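Local coordinates for protein ribonucleoside-diphosphate reductase subunit beta (Clostridium botulinum, PDB 6ZJK) that carries the diiron centre of a class I ribonucleotide reductase and probably generates the radical needed to turn ribonucleoside diphosphates into deoxyribonucleotides, at residues A[207-212]-A[300-305]; A[94-99]-A[146-151]; A[69-74]-A[228-233]. All blocks are in the same frame, centred on the assembly; numbering follows the deposited sequence.

Interaction 1: A[207-212]-A[300-305]; sequences YFYSGF and ERYIKY
Within the all-helical R2 fold, the pairs S210–I303 and Y209–Y302 join helix 190-220, which supplies the iron ligand E204, to the more peripheral helix 296-313. The apolar part of the contact is small and sharply defined: CB of S210 lies 3.8 Å from CD1 of I303. These two residues also hold the nearest CA atoms across the segments, with 7.0 Å between the CA of S210 and the CA of I303. The I303 side chain reaches across by its longer branch, since CG1 sits beside the backbone N and opposite the carbonyl carbon (chi1 -55°), leaving CD1 as the contacting tip. On S210 it is the methylene that meets the isoleucine, while the hydroxyl is hydrogen-bonded to E279 of helix 262-287.

Y209 and Y302 are linked by a water rather than by direct bonding. It donates to O of Y209 at 2.8 Å and is hydrogen-bonded to OH of Y302 at 2.7 Å, lying in the plane of the Y302 ring at its edge. This bridge ties a main-chain carbonyl of one helix to a phenol of the other. Direct approaches are looser: CE2 of Y302 is 4.2 Å from O of Y209, and OH of Y302 stands 4.4 Å from CD2 of Y209, near the plane of that ring. The Y209 ring is itself covered on one face by CE2 of F212, one turn along, and makes a cation-pi contact with R310.

The two segments bury 131 Å² between them, and other helices pack on the same region. I303 also packs on V276 and I280 of helix 262-287, whereas on the inner side F208 touches D107 of helix 90-118 and E238 of helix 225-255, both iron ligands.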
loop_
_atom_site.group_PDB
_atom_site.type_symbol
_atom_site.label_atom_id
_atom_site.label_comp_id
_atom_site.label_asym_id
_atom_site.label_seq_id
_atom_site.Cartn_x
_atom_site.Cartn_y
_atom_site.Cartn_z
ATOM N N TYR A 207 18.697 6.523 -10.099
ATOM C CA TYR A 207 19.459 5.635 -9.214
ATOM C C TYR A 207 19.164 4.173 -9.526
ATOM O O TYR A 207 20.088 3.368 -9.654
ATOM C CB TYR A 207 19.168 5.931 -7.733
ATOM C CG TYR A 207 19.438 7.363 -7.297
ATOM C CD1 TYR A 207 20.334 8.169 -7.988
ATOM C CD2 TYR A 207 18.775 7.915 -6.203
ATOM C CE1 TYR A 207 20.569 9.484 -7.596
ATOM C CE2 TYR A 207 19.006 9.229 -5.804
ATOM C CZ TYR A 207 19.901 10.008 -6.507
ATOM O OH TYR A 207 20.145 11.313 -6.127
ATOM N N PHE A 208 17.913 3.874 -9.776
ATOM C CA PHE A 208 17.564 2.542 -10.047
ATOM C C PHE A 208 18.069 2.060 -11.372
ATOM O O PHE A 208 18.436 0.952 -11.480
ATOM C CB PHE A 208 16.065 2.269 -9.838
ATOM C CG PHE A 208 15.760 1.594 -8.557
ATOM C CD1 PHE A 208 15.905 0.257 -8.420
ATOM C CD2 PHE A 208 15.386 2.298 -7.501
ATOM C CE1 PHE A 208 15.663 -0.337 -7.228
ATOM C CE2 PHE A 208 15.160 1.718 -6.301
ATOM C CZ PHE A 208 15.300 0.400 -6.176
ATOM N N TYR A 209 18.058 2.911 -12.377
ATOM C CA TYR A 209 18.514 2.563 -13.718
ATOM C C TYR A 209 19.995 2.258 -13.717
ATOM O O TYR A 209 20.429 1.419 -14.386
ATOM C CB TYR A 209 18.066 3.600 -14.758
ATOM C CG TYR A 209 16.675 3.332 -15.227
ATOM C CD1 TYR A 209 15.613 3.701 -14.487
ATOM C CD2 TYR A 209 16.443 2.674 -16.379
ATOM C CE1 TYR A 209 14.337 3.432 -14.883
ATOM C CE2 TYR A 209 15.173 2.402 -16.792
ATOM C CZ TYR A 209 14.129 2.784 -16.018
ATOM O OH TYR A 209 12.893 2.512 -16.412
ATOM N N SER A 210 20.740 2.951 -12.915
ATOM C CA SER A 210 22.155 2.634 -12.748
ATOM C C SER A 210 22.350 1.228 -12.185
ATOM O O SER A 210 23.255 0.500 -12.607
ATOM C CB SER A 210 22.817 3.667 -11.842
ATOM O OG SER A 210 24.146 3.278 -11.486
ATOM N N GLY A 211 21.557 0.876 -11.174
ATOM C CA GLY A 211 21.700 -0.444 -10.579
ATOM C C GLY A 211 21.332 -1.558 -11.543
ATOM O O GLY A 211 21.998 -2.603 -11.581
ATOM N N PHE A 212 20.303 -1.328 -12.352
ATOM C CA PHE A 212 19.885 -2.349 -13.274
ATOM C C PHE A 212 20.979 -2.678 -14.263
ATOM O O PHE A 212 21.151 -3.788 -14.613
ATOM C CB PHE A 212 18.605 -2.040 -14.087
ATOM C CG PHE A 212 17.393 -1.697 -13.289
ATOM C CD1 PHE A 212 17.043 -2.408 -12.184
ATOM C CD2 PHE A 212 16.595 -0.661 -13.666
ATOM C CE1 PHE A 212 15.945 -2.072 -11.439
ATOM C CE2 PHE A 212 15.497 -0.308 -12.943
ATOM C CZ PHE A 212 15.171 -1.030 -11.820
ATOM N N GLU A 300 29.570 7.105 -17.181
ATOM C CA GLU A 300 29.372 8.538 -17.222
ATOM C C GLU A 300 28.397 8.907 -18.289
ATOM O O GLU A 300 27.471 9.584 -18.068
ATOM C CB GLU A 300 30.679 9.223 -17.549
ATOM C CG GLU A 300 30.728 10.700 -17.261
ATOM C CD GLU A 300 31.726 11.489 -18.131
ATOM O OE1 GLU A 300 32.531 10.884 -18.824
ATOM O OE2 GLU A 300 31.713 12.731 -18.111
ATOM N N ARG A 301 28.625 8.403 -19.457
ATOM C CA ARG A 301 27.780 8.712 -20.603
ATOM C C ARG A 301 26.373 8.142 -20.439
ATOM O O ARG A 301 25.389 8.788 -20.817
ATOM C CB ARG A 301 28.457 8.193 -21.878
ATOM C CG ARG A 301 29.774 8.927 -22.256
ATOM C CD ARG A 301 30.349 8.444 -23.612
ATOM N NE ARG A 301 29.290 8.366 -24.614
ATOM C CZ ARG A 301 28.963 9.309 -25.492
ATOM N NH1 ARG A 301 29.643 10.455 -25.560
ATOM N NH2 ARG A 301 27.943 9.089 -26.320
ATOM N N TYR A 302 26.239 6.959 -19.840
ATOM C CA TYR A 302 24.907 6.366 -19.730
ATOM C C TYR A 302 24.029 7.170 -18.780
ATOM O O TYR A 302 22.892 7.516 -19.122
ATOM C CB TYR A 302 24.996 4.905 -19.286
ATOM C CG TYR A 302 23.657 4.205 -19.196
ATOM C CD1 TYR A 302 22.727 4.279 -20.234
ATOM C CD2 TYR A 302 23.323 3.445 -18.068
ATOM C CE1 TYR A 302 21.501 3.630 -20.143
ATOM C CE2 TYR A 302 22.102 2.798 -17.971
ATOM C CZ TYR A 302 21.197 2.893 -19.006
ATOM O OH TYR A 302 19.991 2.239 -18.892
ATOM N N ILE A 303 24.553 7.518 -17.605
ATOM C CA ILE A 303 23.761 8.259 -16.629
ATOM C C ILE A 303 23.350 9.619 -17.185
ATOM O O ILE A 303 22.194 10.037 -17.040
ATOM C CB ILE A 303 24.534 8.406 -15.305
ATOM C CG1 ILE A 303 24.974 7.033 -14.762
ATOM C CG2 ILE A 303 23.679 9.125 -14.275
ATOM C CD1 ILE A 303 23.849 6.055 -14.623
ATOM N N LYS A 304 24.280 10.320 -17.852
ATOM C CA LYS A 304 23.966 11.632 -18.408
ATOM C C LYS A 304 22.894 11.523 -19.481
ATOM O O LYS A 304 22.005 12.377 -19.565
ATOM C CB LYS A 304 25.235 12.305 -18.960
ATOM C CG LYS A 304 26.166 12.834 -17.877
ATOM C CD LYS A 304 27.406 13.571 -18.421
ATOM C CE LYS A 304 28.341 14.001 -17.275
ATOM N NZ LYS A 304 29.638 14.626 -17.729
ATOM N N TYR A 305 22.987 10.497 -20.333
ATOM C CA TYR A 305 21.974 10.279 -21.363
ATOM C C TYR A 305 20.596 10.073 -20.739
ATOM O O TYR A 305 19.587 10.563 -21.258
ATOM C CB TYR A 305 22.360 9.075 -22.229
ATOM C CG TYR A 305 21.256 8.567 -23.141
ATOM C CD1 TYR A 305 21.007 9.154 -24.381
ATOM C CD2 TYR A 305 20.460 7.497 -22.754
ATOM C CE1 TYR A 305 19.997 8.676 -25.204
ATOM C CE2 TYR A 305 19.451 7.013 -23.563
ATOM C CZ TYR A 305 19.216 7.604 -24.781
ATOM O OH TYR A 305 18.197 7.109 -25.574
HETATM O O HOH W 1 19.511 0.523 -16.924
#

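Interaction 2: A[94-99]-A[146-151]; sequences NAFDKI and YILDTV
F96 dominates this contact: it loses 50 Å² of surface to segment 146-151, chiefly to L148 and I147, which lose 20 and 15 Å² in turn. Its ring reaches helix 124-151 by its far end, with CG anti to the backbone N (chi1 -179°). CE1 of F96 lies 4.0 Å from CD2 of L148, and CZ of F96 is 4.3 Å from CG2 of I147. Both methyls sit near the plane of the ring, so the aromatic C-H edge, not a face, fits against the pair of branched side chains.

The phenyl and the L148 side chain run past one another in opposite directions. CD2 of L148 lies off the CE1 corner, while CG2 of I147 lies almost straight ahead of CZ. A polar neighbour shares the same rim: OD1 of D97 lies in the ring plane, 3.6 Å from CD1 of F96. The aspartate's charge is answered by a salt bridge from R93, one turn back on the same helix.

Across from F96, the segment 146-151 is the last stretch of its helix, and its bonding changes accordingly. O of I147 accepts from two amides, N of T150 at 3.2 Å and N of V151 at 3.0 Å. OG1 of T150 donates back to O of Y146 (2.9 Å), so this hydroxyl is satisfied within its own helix.

F214 of helix 190-220 also packs on F96, while I147 continues onto T227 and I230 of helix 225-255. All three touching residues are buried, and no hydrogen bond or salt bridge crosses between the segments. Here the attraction is probably dispersion and the exclusion of water, with no directional bond between the segments.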
loop_
_atom_site.group_PDB
_atom_site.type_symbol
_atom_site.label_atom_id
_atom_site.label_comp_id
_atom_site.label_asym_id
_atom_site.label_seq_id
_atom_site.Cartn_x
_atom_site.Cartn_y
_atom_site.Cartn_z
ATOM N N ASN A 94 32.342 -7.598 -4.727
ATOM C CA ASN A 94 32.400 -6.258 -4.156
ATOM C C ASN A 94 31.312 -5.372 -4.741
ATOM O O ASN A 94 30.580 -4.695 -4.005
ATOM C CB ASN A 94 33.785 -5.643 -4.415
ATOM C CG ASN A 94 33.861 -4.180 -4.017
ATOM O OD1 ASN A 94 34.055 -3.863 -2.853
ATOM N ND2 ASN A 94 33.727 -3.281 -4.995
ATOM N N ALA A 95 31.126 -5.435 -6.057
ATOM C CA ALA A 95 30.106 -4.598 -6.675
ATOM C C ALA A 95 28.705 -5.095 -6.323
ATOM O O ALA A 95 27.843 -4.303 -5.938
ATOM C CB ALA A 95 30.317 -4.560 -8.190
ATOM N N PHE A 96 28.489 -6.412 -6.388
ATOM C CA PHE A 96 27.191 -7.016 -6.084
ATOM C C PHE A 96 26.722 -6.689 -4.663
ATOM O O PHE A 96 25.556 -6.325 -4.454
ATOM C CB PHE A 96 27.277 -8.530 -6.332
ATOM C CG PHE A 96 25.986 -9.286 -6.068
ATOM C CD1 PHE A 96 25.654 -9.685 -4.776
ATOM C CD2 PHE A 96 25.145 -9.647 -7.110
ATOM C CE1 PHE A 96 24.453 -10.382 -4.516
ATOM C CE2 PHE A 96 23.941 -10.345 -6.861
ATOM C CZ PHE A 96 23.606 -10.709 -5.570
ATOM N N ASP A 97 27.601 -6.847 -3.665
ATOM C CA ASP A 97 27.210 -6.619 -2.272
ATOM C C ASP A 97 26.788 -5.169 -2.036
ATOM O O ASP A 97 25.770 -4.902 -1.390
ATOM C CB ASP A 97 28.366 -6.989 -1.326
ATOM C CG ASP A 97 28.748 -8.475 -1.387
ATOM O OD1 ASP A 97 28.103 -9.239 -2.143
ATOM O OD2 ASP A 97 29.713 -8.881 -0.683
ATOM N N LYS A 98 27.574 -4.209 -2.538
ATOM C CA LYS A 98 27.278 -2.804 -2.255
ATOM C C LYS A 98 26.021 -2.321 -2.976
ATOM O O LYS A 98 25.271 -1.496 -2.445
ATOM C CB LYS A 98 28.477 -1.929 -2.617
ATOM C CG LYS A 98 29.656 -2.120 -1.659
ATOM C CD LYS A 98 30.954 -1.661 -2.274
ATOM C CE LYS A 98 32.124 -2.077 -1.397
ATOM N NZ LYS A 98 31.972 -1.513 -0.026
ATOM N N ILE A 99 25.789 -2.800 -4.192
ATOM C CA ILE A 99 24.672 -2.302 -4.976
ATOM C C ILE A 99 23.360 -2.803 -4.393
ATOM O O ILE A 99 22.409 -2.033 -4.198
ATOM C CB ILE A 99 24.829 -2.720 -6.445
ATOM C CG1 ILE A 99 25.928 -1.897 -7.131
ATOM C CG2 ILE A 99 23.514 -2.637 -7.154
ATOM C CD1 ILE A 99 26.333 -2.463 -8.451
ATOM N N TYR A 146 14.853 -12.546 -0.656
ATOM C CA TYR A 146 14.740 -13.807 -1.318
ATOM C C TYR A 146 16.015 -14.173 -2.070
ATOM O O TYR A 146 16.411 -15.282 -2.032
ATOM C CB TYR A 146 13.560 -13.851 -2.247
ATOM C CG TYR A 146 13.503 -15.015 -3.168
ATOM C CD1 TYR A 146 13.480 -16.278 -2.710
ATOM C CD2 TYR A 146 13.418 -14.850 -4.498
ATOM C CE1 TYR A 146 13.404 -17.330 -3.547
ATOM C CE2 TYR A 146 13.339 -15.901 -5.349
ATOM C CZ TYR A 146 13.345 -17.143 -4.864
ATOM O OH TYR A 146 13.263 -18.184 -5.699
ATOM N N ILE A 147 16.601 -13.236 -2.797
ATOM C CA ILE A 147 17.867 -13.501 -3.500
ATOM C C ILE A 147 18.964 -13.899 -2.505
ATOM O O ILE A 147 19.642 -14.919 -2.676
ATOM C CB ILE A 147 18.296 -12.295 -4.353
ATOM C CG1 ILE A 147 17.355 -12.125 -5.553
ATOM C CG2 ILE A 147 19.768 -12.444 -4.817
ATOM C CD1 ILE A 147 17.530 -10.807 -6.326
ATOM N N LEU A 148 19.159 -13.083 -1.464
ATOM C CA LEU A 148 20.299 -13.259 -0.575
ATOM C C LEU A 148 20.175 -14.515 0.271
ATOM O O LEU A 148 21.190 -15.166 0.571
ATOM C CB LEU A 148 20.485 -12.018 0.299
ATOM C CG LEU A 148 20.855 -10.721 -0.423
ATOM C CD1 LEU A 148 21.018 -9.659 0.641
ATOM C CD2 LEU A 148 22.168 -10.861 -1.302
ATOM N N ASP A 149 18.947 -14.845 0.707
ATOM C CA ASP A 149 18.739 -16.035 1.516
ATOM C C ASP A 149 18.882 -17.298 0.684
ATOM O O ASP A 149 19.176 -18.365 1.237
ATOM C CB ASP A 149 17.354 -15.993 2.182
ATOM C CG ASP A 149 17.206 -17.027 3.291
ATOM O OD1 ASP A 149 18.029 -17.022 4.244
ATOM O OD2 ASP A 149 16.266 -17.843 3.219
ATOM N N THR A 150 18.700 -17.203 -0.635
ATOM C CA THR A 150 18.756 -18.409 -1.450
ATOM C C THR A 150 20.143 -18.687 -2.017
ATOM O O THR A 150 20.589 -19.841 -1.983
ATOM C CB THR A 150 17.728 -18.332 -2.577
ATOM O OG1 THR A 150 16.437 -18.202 -1.992
ATOM C CG2 THR A 150 17.760 -19.610 -3.391
ATOM N N VAL A 151 20.879 -17.657 -2.467
ATOM C CA VAL A 151 22.151 -17.930 -3.133
ATOM C C VAL A 151 23.337 -18.000 -2.180
ATOM O O VAL A 151 24.412 -18.444 -2.595
ATOM C CB VAL A 151 22.485 -16.887 -4.226
ATOM C CG1 VAL A 151 21.297 -16.687 -5.173
ATOM C CG2 VAL A 151 22.900 -15.556 -3.609
#

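Interaction 3: A[69-74]-A[228-233]; sequences NFWIPE and STIFKY
One face of the W71 indole is occupied by Y233, whose CB stands 3.5 Å from the centroid of the six-membered ring and only 12° off its normal, a CH-pi contact. The tightest approach is 3.4 Å, between CB of Y233 and CE2 of W71. The phenol ring makes a strongly offset stack with the five-membered ring, centroids 4.9 Å apart and planes inclined at 24°; it is displaced past the CG–CD2 bond toward CB and CE3 of W71, with CD1 of Y233 3.6 Å from CG of W71. The far benzo corner meets I230, CH2 of W71 lying 4.1 Å from CG2 of I230.

With chi1 at 62°, CG of W71 falls between its backbone N and carbonyl carbon, and the indole is directed from the loop onto helix 225-255. NE1 is hydrogen-bonded to OD2 of D237, one turn beyond Y233, so stacking and this bond together fix the ring's rotation.

The nearest atoms of the W71 side chain and a bound iron(III) ion are about 8 Å apart. A tryptophan bonded to an aspartate beside the metal ligands is consistent with the tryptophan–aspartate–histidine–iron chain of class I R2 proteins, implicated in electron transfer to the diiron site.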
loop_
_atom_site.group_PDB
_atom_site.type_symbol
_atom_site.label_atom_id
_atom_site.label_comp_id
_atom_site.label_asym_id
_atom_site.label_seq_id
_atom_site.Cartn_x
_atom_site.Cartn_y
_atom_site.Cartn_z
ATOM N N ASN A 69 0.645 -6.091 -13.957
ATOM C CA ASN A 69 2.078 -6.331 -13.806
ATOM C C ASN A 69 2.431 -7.144 -12.553
ATOM O O ASN A 69 3.621 -7.259 -12.231
ATOM C CB ASN A 69 2.842 -5.004 -13.753
ATOM C CG ASN A 69 3.004 -4.353 -15.119
ATOM O OD1 ASN A 69 2.887 -4.998 -16.169
ATOM N ND2 ASN A 69 3.279 -3.059 -15.103
ATOM N N PHE A 70 1.436 -7.660 -11.820
ATOM C CA PHE A 70 1.685 -8.333 -10.534
ATOM C C PHE A 70 2.570 -9.574 -10.702
ATOM O O PHE A 70 2.384 -10.379 -11.618
ATOM C CB PHE A 70 0.342 -8.700 -9.874
ATOM C CG PHE A 70 0.464 -9.498 -8.578
ATOM C CD1 PHE A 70 0.735 -8.869 -7.381
ATOM C CD2 PHE A 70 0.249 -10.868 -8.561
ATOM C CE1 PHE A 70 0.830 -9.605 -6.188
ATOM C CE2 PHE A 70 0.330 -11.606 -7.374
ATOM C CZ PHE A 70 0.629 -10.973 -6.191
ATOM N N TRP A 71 3.513 -9.727 -9.805
ATOM C CA TRP A 71 4.425 -10.850 -9.815
ATOM C C TRP A 71 4.852 -11.199 -8.387
ATOM O O TRP A 71 4.768 -10.401 -7.506
ATOM C CB TRP A 71 5.634 -10.579 -10.724
ATOM C CG TRP A 71 6.444 -9.434 -10.288
ATOM C CD1 TRP A 71 6.106 -8.151 -10.340
ATOM C CD2 TRP A 71 7.726 -9.485 -9.691
ATOM N NE1 TRP A 71 7.077 -7.391 -9.821
ATOM C CE2 TRP A 71 8.093 -8.192 -9.408
ATOM C CE3 TRP A 71 8.597 -10.509 -9.358
ATOM C CZ2 TRP A 71 9.282 -7.884 -8.814
ATOM C CZ3 TRP A 71 9.763 -10.201 -8.772
ATOM C CH2 TRP A 71 10.105 -8.907 -8.510
ATOM N N ILE A 72 5.283 -12.420 -8.199
ATOM C CA ILE A 72 5.718 -12.931 -6.928
ATOM C C ILE A 72 7.135 -13.418 -7.087
ATOM O O ILE A 72 7.393 -14.346 -7.777
ATOM C CB ILE A 72 4.808 -14.068 -6.419
ATOM C CG1 ILE A 72 3.357 -13.607 -6.327
ATOM C CG2 ILE A 72 5.271 -14.539 -5.072
ATOM C CD1 ILE A 72 2.389 -14.663 -5.877
ATOM N N PRO A 73 8.038 -12.770 -6.418
ATOM C CA PRO A 73 9.470 -13.019 -6.482
ATOM C C PRO A 73 9.861 -14.452 -6.290
ATOM O O PRO A 73 10.556 -15.018 -7.083
ATOM C CB PRO A 73 10.022 -12.175 -5.380
ATOM C CG PRO A 73 9.026 -11.174 -5.141
ATOM C CD PRO A 73 7.716 -11.657 -5.556
ATOM N N GLU A 74 9.262 -15.130 -5.316
ATOM C CA GLU A 74 9.554 -16.551 -5.029
ATOM C C GLU A 74 9.124 -17.549 -6.059
ATOM O O GLU A 74 9.511 -18.624 -6.005
ATOM C CB GLU A 74 9.098 -16.965 -3.634
ATOM C CG GLU A 74 9.888 -16.312 -2.528
ATOM C CD GLU A 74 9.494 -16.721 -1.119
ATOM O OE1 GLU A 74 8.586 -17.545 -0.973
ATOM O OE2 GLU A 74 10.102 -16.220 -0.167
ATOM N N SER A 228 18.888 -11.565 -12.718
ATOM C CA SER A 228 18.590 -10.539 -13.701
ATOM C C SER A 228 17.109 -10.579 -14.075
ATOM O O SER A 228 16.471 -9.529 -14.192
ATOM C CB SER A 228 19.503 -10.725 -14.916
ATOM O OG SER A 228 18.990 -10.110 -16.078
ATOM N N THR A 229 16.523 -11.778 -14.186
ATOM C CA THR A 229 15.083 -11.894 -14.431
ATOM C C THR A 229 14.265 -11.175 -13.358
ATOM O O THR A 229 13.327 -10.431 -13.678
ATOM C CB THR A 229 14.681 -13.364 -14.552
ATOM O OG1 THR A 229 15.359 -13.925 -15.688
ATOM C CG2 THR A 229 13.191 -13.490 -14.769
ATOM N N ILE A 230 14.609 -11.361 -12.082
ATOM C CA ILE A 230 13.941 -10.585 -11.038
ATOM C C ILE A 230 14.074 -9.083 -11.312
ATOM O O ILE A 230 13.093 -8.338 -11.195
ATOM C CB ILE A 230 14.485 -10.963 -9.647
ATOM C CG1 ILE A 230 14.017 -12.367 -9.270
ATOM C CG2 ILE A 230 14.028 -9.979 -8.587
ATOM C CD1 ILE A 230 14.581 -12.888 -7.915
ATOM N N PHE A 231 15.269 -8.613 -11.726
ATOM C CA PHE A 231 15.419 -7.176 -11.937
ATOM C C PHE A 231 14.635 -6.677 -13.153
ATOM O O PHE A 231 14.253 -5.508 -13.174
ATOM C CB PHE A 231 16.907 -6.772 -12.013
ATOM C CG PHE A 231 17.514 -6.560 -10.647
ATOM C CD1 PHE A 231 17.252 -5.384 -9.941
ATOM C CD2 PHE A 231 18.255 -7.569 -10.022
ATOM C CE1 PHE A 231 17.752 -5.196 -8.639
ATOM C CE2 PHE A 231 18.772 -7.392 -8.719
ATOM C CZ PHE A 231 18.516 -6.207 -8.028
ATOM N N LYS A 232 14.371 -7.523 -14.155
ATOM C CA LYS A 232 13.488 -7.110 -15.245
ATOM C C LYS A 232 12.076 -6.837 -14.741
ATOM O O LYS A 232 11.399 -5.923 -15.233
ATOM C CB LYS A 232 13.453 -8.166 -16.349
ATOM C CG LYS A 232 14.746 -8.295 -17.149
ATOM C CD LYS A 232 14.634 -9.461 -18.111
ATOM C CE LYS A 232 15.899 -9.658 -18.904
ATOM N NZ LYS A 232 15.759 -10.727 -19.939
ATOM N N TYR A 233 11.595 -7.635 -13.777
ATOM C CA TYR A 233 10.261 -7.379 -13.244
ATOM C C TYR A 233 10.222 -6.075 -12.462
ATOM O O TYR A 233 9.265 -5.293 -12.581
ATOM C CB TYR A 233 9.804 -8.552 -12.366
ATOM C CG TYR A 233 9.265 -9.712 -13.157
ATOM C CD1 TYR A 233 7.928 -9.730 -13.577
ATOM C CD2 TYR A 233 10.076 -10.780 -13.501
ATOM C CE1 TYR A 233 7.425 -10.787 -14.306
ATOM C CE2 TYR A 233 9.580 -11.852 -14.226
ATOM C CZ TYR A 233 8.248 -11.854 -14.618
ATOM O OH TYR A 233 7.750 -12.913 -15.347
#

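In the fold
Along the chain the segments run 69-74, 94-99, 146-151, 207-212, 228-233 and 300-305: interaction 3 spans both segments of interaction 2 and alternates with those of interaction 1. The centres of interactions 1 and 2 are about 20 Å apart, those of interactions 1 and 3 about 21 Å, and those of interactions 2 and 3 about 16 Å. Helix 225-255 touches both other contacts: F231 CD1 is 3.7 Å from F212 CD1, and I230 CD1 is 3.7 Å from I147 CG1. Y146 also meets the loop at P73. Helices 90-118, 124-151, 190-220 and 225-255 all supply iron ligands, so the contacts join the metal-bearing bundle internally, to loop 69-74 and to outer helix 296-313.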